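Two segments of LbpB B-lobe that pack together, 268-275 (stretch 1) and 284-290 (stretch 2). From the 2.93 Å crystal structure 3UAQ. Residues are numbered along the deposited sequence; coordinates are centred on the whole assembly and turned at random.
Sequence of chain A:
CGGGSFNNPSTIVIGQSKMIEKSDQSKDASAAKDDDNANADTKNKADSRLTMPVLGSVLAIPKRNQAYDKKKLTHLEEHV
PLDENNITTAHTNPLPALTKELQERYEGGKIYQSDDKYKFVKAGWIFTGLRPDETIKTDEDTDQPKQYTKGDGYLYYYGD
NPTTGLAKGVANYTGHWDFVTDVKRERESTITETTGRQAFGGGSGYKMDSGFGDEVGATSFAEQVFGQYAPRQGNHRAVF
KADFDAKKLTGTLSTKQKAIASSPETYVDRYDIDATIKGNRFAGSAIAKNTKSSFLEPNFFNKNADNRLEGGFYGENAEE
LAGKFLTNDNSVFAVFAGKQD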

ATOM      1  N   VAL A 268      22.161  12.593   5.254  1.00 50.45           N
ATOM      2  CA  VAL A 268      22.834  12.885   6.515  1.00 40.54           C
ATOM      3  C   VAL A 268      22.640  11.742   7.507  1.00 42.29           C
ATOM      4  O   VAL A 268      21.509  11.341   7.787  1.00 43.01           O
ATOM      5  CB  VAL A 268      22.328  14.193   7.130  1.00 33.04           C
ATOM      6  CG1 VAL A 268      20.838  14.338   6.892  1.00 44.50           C
ATOM      7  CG2 VAL A 268      22.647  14.233   8.612  1.00 35.03           C
ATOM      8  N   ASP A 269      23.746  11.213   8.027  1.00 38.20           N
ATOM      9  CA  ASP A 269      23.674  10.112   8.984  1.00 36.11           C
ATOM     10  C   ASP A 269      23.148  10.600  10.335  1.00 41.74           C
ATOM     11  O   ASP A 269      23.674  11.554  10.917  1.00 35.27           O
ATOM     12  CB  ASP A 269      25.036   9.425   9.139  1.00 37.22           C
ATOM     13  CG  ASP A 269      25.496   8.746   7.861  1.00 47.86           C
ATOM     14  OD1 ASP A 269      24.652   8.550   6.959  1.00 49.03           O
ATOM     15  OD2 ASP A 269      26.696   8.406   7.755  1.00 49.06           O
ATOM     16  N   ARG A 270      22.096   9.946  10.818  1.00 42.49           N
ATOM     17  CA  ARG A 270      21.491  10.291  12.099  1.00 34.98           C
ATOM     18  C   ARG A 270      21.952   9.339  13.189  1.00 36.92           C
ATOM     19  O   ARG A 270      22.300   9.761  14.292  1.00 57.47           O
ATOM     20  CB  ARG A 270      19.968  10.236  11.998  1.00 28.01           C
ATOM     21  CG  ARG A 270      19.369  11.174  10.960  1.00 30.40           C
ATOM     22  CD  ARG A 270      19.402  12.624  11.424  1.00 36.94           C
ATOM     23  NE  ARG A 270      18.446  13.449  10.685  1.00 42.44           N
ATOM     24  CZ  ARG A 270      18.549  14.768  10.542  1.00 43.04           C
ATOM     25  NH1 ARG A 270      19.571  15.419  11.084  1.00 38.59           N
ATOM     26  NH2 ARG A 270      17.634  15.436   9.852  1.00 44.42           N
ATOM     27  N   TYR A 271      21.954   8.048  12.871  1.00 30.99           N
ATOM     28  CA  TYR A 271      22.253   7.009  13.852  1.00 29.27           C
ATOM     29  C   TYR A 271      23.116   5.891  13.279  1.00 36.26           C
ATOM     30  O   TYR A 271      22.838   5.361  12.197  1.00 45.31           O
ATOM     31  CB  TYR A 271      20.955   6.388  14.388  1.00 34.47           C
ATOM     32  CG  TYR A 271      20.115   7.317  15.238  1.00 42.37           C
ATOM     33  CD1 TYR A 271      19.048   8.019  14.693  1.00 40.19           C
ATOM     34  CD2 TYR A 271      20.388   7.490  16.590  1.00 42.06           C
ATOM     35  CE1 TYR A 271      18.272   8.870  15.470  1.00 35.93           C
ATOM     36  CE2 TYR A 271      19.622   8.338  17.371  1.00 44.92           C
ATOM     37  CZ  TYR A 271      18.565   9.027  16.808  1.00 43.07           C
ATOM     38  OH  TYR A 271      17.806   9.871  17.593  1.00 46.75           O
ATOM     39  N   ASP A 272      24.169   5.542  14.009  1.00 37.45           N
ATOM     40  CA  ASP A 272      24.861   4.282  13.784  1.00 37.71           C
ATOM     41  C   ASP A 272      24.208   3.227  14.657  1.00 42.62           C
ATOM     42  O   ASP A 272      23.527   3.553  15.629  1.00 48.67           O
ATOM     43  CB  ASP A 272      26.345   4.401  14.130  1.00 43.81           C
ATOM     44  CG  ASP A 272      27.199   4.750  12.924  1.00 54.71           C
ATOM     45  OD1 ASP A 272      26.813   4.377  11.796  1.00 56.17           O
ATOM     46  OD2 ASP A 272      28.254   5.399  13.108  1.00 57.24           O
ATOM     47  N   ILE A 273      24.411   1.963  14.310  1.00 43.78           N
ATOM     48  CA  ILE A 273      23.828   0.878  15.086  1.00 41.07           C
ATOM     49  C   ILE A 273      24.902  -0.099  15.560  1.00 49.72           C
ATOM     50  O   ILE A 273      25.885  -0.360  14.854  1.00 51.93           O
ATOM     51  CB  ILE A 273      22.741   0.145  14.289  1.00 38.26           C
ATOM     52  CG1 ILE A 273      21.763   1.162  13.701  1.00 33.46           C
ATOM     53  CG2 ILE A 273      22.018  -0.864  15.169  1.00 39.06           C
ATOM     54  CD1 ILE A 273      20.438   0.572  13.290  1.00 26.57           C
ATOM     55  N   ASP A 274      24.713  -0.624  16.767  1.00 47.61           N
ATOM     56  CA  ASP A 274      25.710  -1.481  17.390  1.00 49.35           C
ATOM     57  C   ASP A 274      25.023  -2.524  18.263  1.00 48.54           C
ATOM     58  O   ASP A 274      24.760  -2.289  19.441  1.00 51.52           O
ATOM     59  CB  ASP A 274      26.679  -0.642  18.222  1.00 64.59           C
ATOM     60  CG  ASP A 274      27.797  -1.465  18.812  1.00 79.25           C
ATOM     61  OD1 ASP A 274      28.195  -2.466  18.175  1.00 86.27           O
ATOM     62  OD2 ASP A 274      28.277  -1.111  19.911  1.00 79.43           O
ATOM     63  N   ALA A 275      24.728  -3.679  17.680  1.00 49.84           N
ATOM     64  CA  ALA A 275      23.973  -4.705  18.389  1.00 50.88           C
ATOM     65  C   ALA A 275      24.669  -6.067  18.402  1.00 49.88           C
ATOM     66  O   ALA A 275      25.402  -6.425  17.472  1.00 50.72           O
ATOM     67  CB  ALA A 275      22.570  -4.826  17.813  1.00 48.34           C
ATOM     68  N   GLY A 284      21.079  -4.094  21.302  1.00 42.73           N
ATOM     69  CA  GLY A 284      22.211  -3.242  21.591  1.00 40.27           C
ATOM     70  C   GLY A 284      21.861  -1.771  21.624  1.00 36.41           C
ATOM     71  O   GLY A 284      20.885  -1.355  22.259  1.00 37.14           O
ATOM     72  N   SER A 285      22.666  -0.981  20.923  1.00 30.80           N
ATOM     73  CA  SER A 285      22.582   0.463  21.032  1.00 33.53           C
ATOM     74  C   SER A 285      22.418   1.166  19.693  1.00 38.71           C
ATOM     75  O   SER A 285      22.912   0.690  18.658  1.00 34.77           O
ATOM     76  CB  SER A 285      23.822   0.999  21.746  1.00 27.85           C
ATOM     77  OG  SER A 285      24.016   0.328  22.975  1.00 36.06           O
ATOM     78  N   ALA A 286      21.710   2.295  19.734  1.00 34.29           N
ATOM     79  CA  ALA A 286      21.671   3.244  18.631  1.00 30.41           C
ATOM     80  C   ALA A 286      22.508   4.443  19.060  1.00 37.00           C
ATOM     81  O   ALA A 286      22.336   4.966  20.163  1.00 46.45           O
ATOM     82  CB  ALA A 286      20.236   3.666  18.329  1.00 25.69           C
ATOM     83  N   ILE A 287      23.424   4.866  18.198  1.00 27.35           N
ATOM     84  CA  ILE A 287      24.357   5.932  18.543  1.00 22.05           C
ATOM     85  C   ILE A 287      24.119   7.173  17.682  1.00 30.53           C
ATOM     86  O   ILE A 287      24.125   7.101  16.448  1.00 40.10           O
ATOM     87  CB  ILE A 287      25.822   5.464  18.395  1.00 27.49           C
ATOM     88  CG1 ILE A 287      26.144   4.377  19.427  1.00 30.21           C
ATOM     89  CG2 ILE A 287      26.785   6.633  18.532  1.00 21.48           C
ATOM     90  CD1 ILE A 287      26.287   2.983  18.829  1.00 37.30           C
ATOM     91  N   ALA A 288      23.902   8.311  18.339  1.00 28.46           N
ATOM     92  CA  ALA A 288      23.657   9.563  17.629  1.00 23.70           C
ATOM     93  C   ALA A 288      24.957  10.117  17.042  1.00 33.43           C
ATOM     94  O   ALA A 288      25.992  10.157  17.719  1.00 36.24           O
ATOM     95  CB  ALA A 288      23.001  10.584  18.556  1.00 18.33           C
ATOM     96  N   LYS A 289      24.893  10.546  15.785  1.00 29.03           N
ATOM     97  CA  LYS A 289      26.074  11.006  15.062  1.00 24.27           C
ATOM     98  C   LYS A 289      26.383  12.480  15.322  1.00 30.23           C
ATOM     99  O   LYS A 289      27.474  12.954  15.011  1.00 37.86           O
ATOM    100  CB  LYS A 289      25.886  10.780  13.557  1.00 28.24           C
ATOM    101  CG  LYS A 289      25.579   9.343  13.174  1.00 35.97           C
ATOM    102  CD  LYS A 289      26.776   8.431  13.396  1.00 46.13           C
ATOM    103  CE  LYS A 289      27.855   8.674  12.351  1.00 57.67           C
ATOM    104  NZ  LYS A 289      29.108   7.902  12.584  1.00 58.10           N
ATOM    105  N   ASN A 290      25.424  13.208  15.884  1.00 38.72           N
ATOM    106  CA  ASN A 290      25.592  14.646  16.058  1.00 47.63           C
ATOM    107  C   ASN A 290      25.758  15.056  17.521  1.00 62.71           C
ATOM    108  O   ASN A 290      26.752  15.691  17.884  1.00 76.73           O
ATOM    109  CB  ASN A 290      24.424  15.397  15.425  1.00 33.02           C
ATOM    110  CG  ASN A 290      24.820  16.768  14.912  1.00 29.23           C
ATOM    111  OD1 ASN A 290      25.538  17.524  15.582  1.00 24.95           O
ATOM    112  ND2 ASN A 290      24.353  17.098  13.708  1.00 27.42           N
TER

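Two neighbouring strands of the LbpB B-lobe, 268-275 and 284-288, run antiparallel, their N-to-C directions 152° apart; the stretches 268-275 and 284-290 bury 572 Å² between them, both sides summed. The main tie is the backbone ladder. Asp272 and Ile287 form one hydrogen-bonded pair: Asp272 N donates to Ile287 O at 2.9 Å, and Ile287 N returns a nearly straight bond (176°) to Asp272 O, also at 2.9 Å. Two residues along, Asp274 and Ser285 repeat the pattern, with Asp274 N to Ser285 O and Ser285 N to Asp274 O both at 2.9 Å. A fifth backbone bond, from Lys289 N to Arg270 O at 3.1 Å, carries the pairing one residue past the end of the second strand. Because these bonds use main-chain atoms, they leave the side chains free to serve the two faces of the sheet.

Between and beyond the hydrogen-bonded pairs, CA-H groups turn toward carbonyls that already accept an N-H. Tyr271 CA lies 3.2 Å from Ile287 O, Ala286 CA 3.5 Å from Asp272 O, and Gly284 CA 3.5 Å from Asp274 O. At the last site the strands come closest, with Ala275 CA and Gly284 CA 3.9 Å apart. Glycine suits this position: an ideal CB on Gly284 would sit 2.2 Å from Asp274 O and 2.6 Å from Ala275 CA, a clash with both.

One face of the sheet carries Tyr271, Ile273, Ala286 and Ala288, all buried. The Tyr271 side chain, with chi1 in the m well, places the CD2/CE2 side of its ring near the neighbouring strand, where Tyr271 CD2 lies 4.2 Å from Ala286 CB and Tyr271 CE2 4.2 Å from Ala288 CB. The ring lies oblique to Ala286 CB and Ala288 CA. The two alanines offer the ring small apolar methyl groups. Ile273 pairs with Ala286, their CA atoms 4.8 Å apart, but little of it is covered by the other stretch.

The opposite face, with Asp272, Asp274, Ser285 and Ile287, is more polar and partly exposed. Here the charged contact forms: Lys289 NZ donates to Asp272 OD2 at 2.7 Å in a salt bridge. Lys289 reaches it by folding its chain through three successive m rotamers before a final t, which brings NZ to the Asp272 carboxylate. Its aliphatic part packs on the first strand on the way, with Lys289 CB 3.5 Å from Asp269 O and Lys289 CG 3.9 Å from Tyr271 N. The long chain thus lays its methylenes along the first strand's backbone and ends in a charge, and Lys289 has the largest covered area of any residue here, 93 Å². Asp272 follows with 79 Å²; its other carboxylate oxygen, OD1, is hydrogen-bonded elsewhere in the structure. Ile287 adds apolar contact among these polar neighbours, Ile287 CD1 resting 3.7 Å from Asp274 CB, and Asp274 OD1 is hydrogen-bonded elsewhere in the structure.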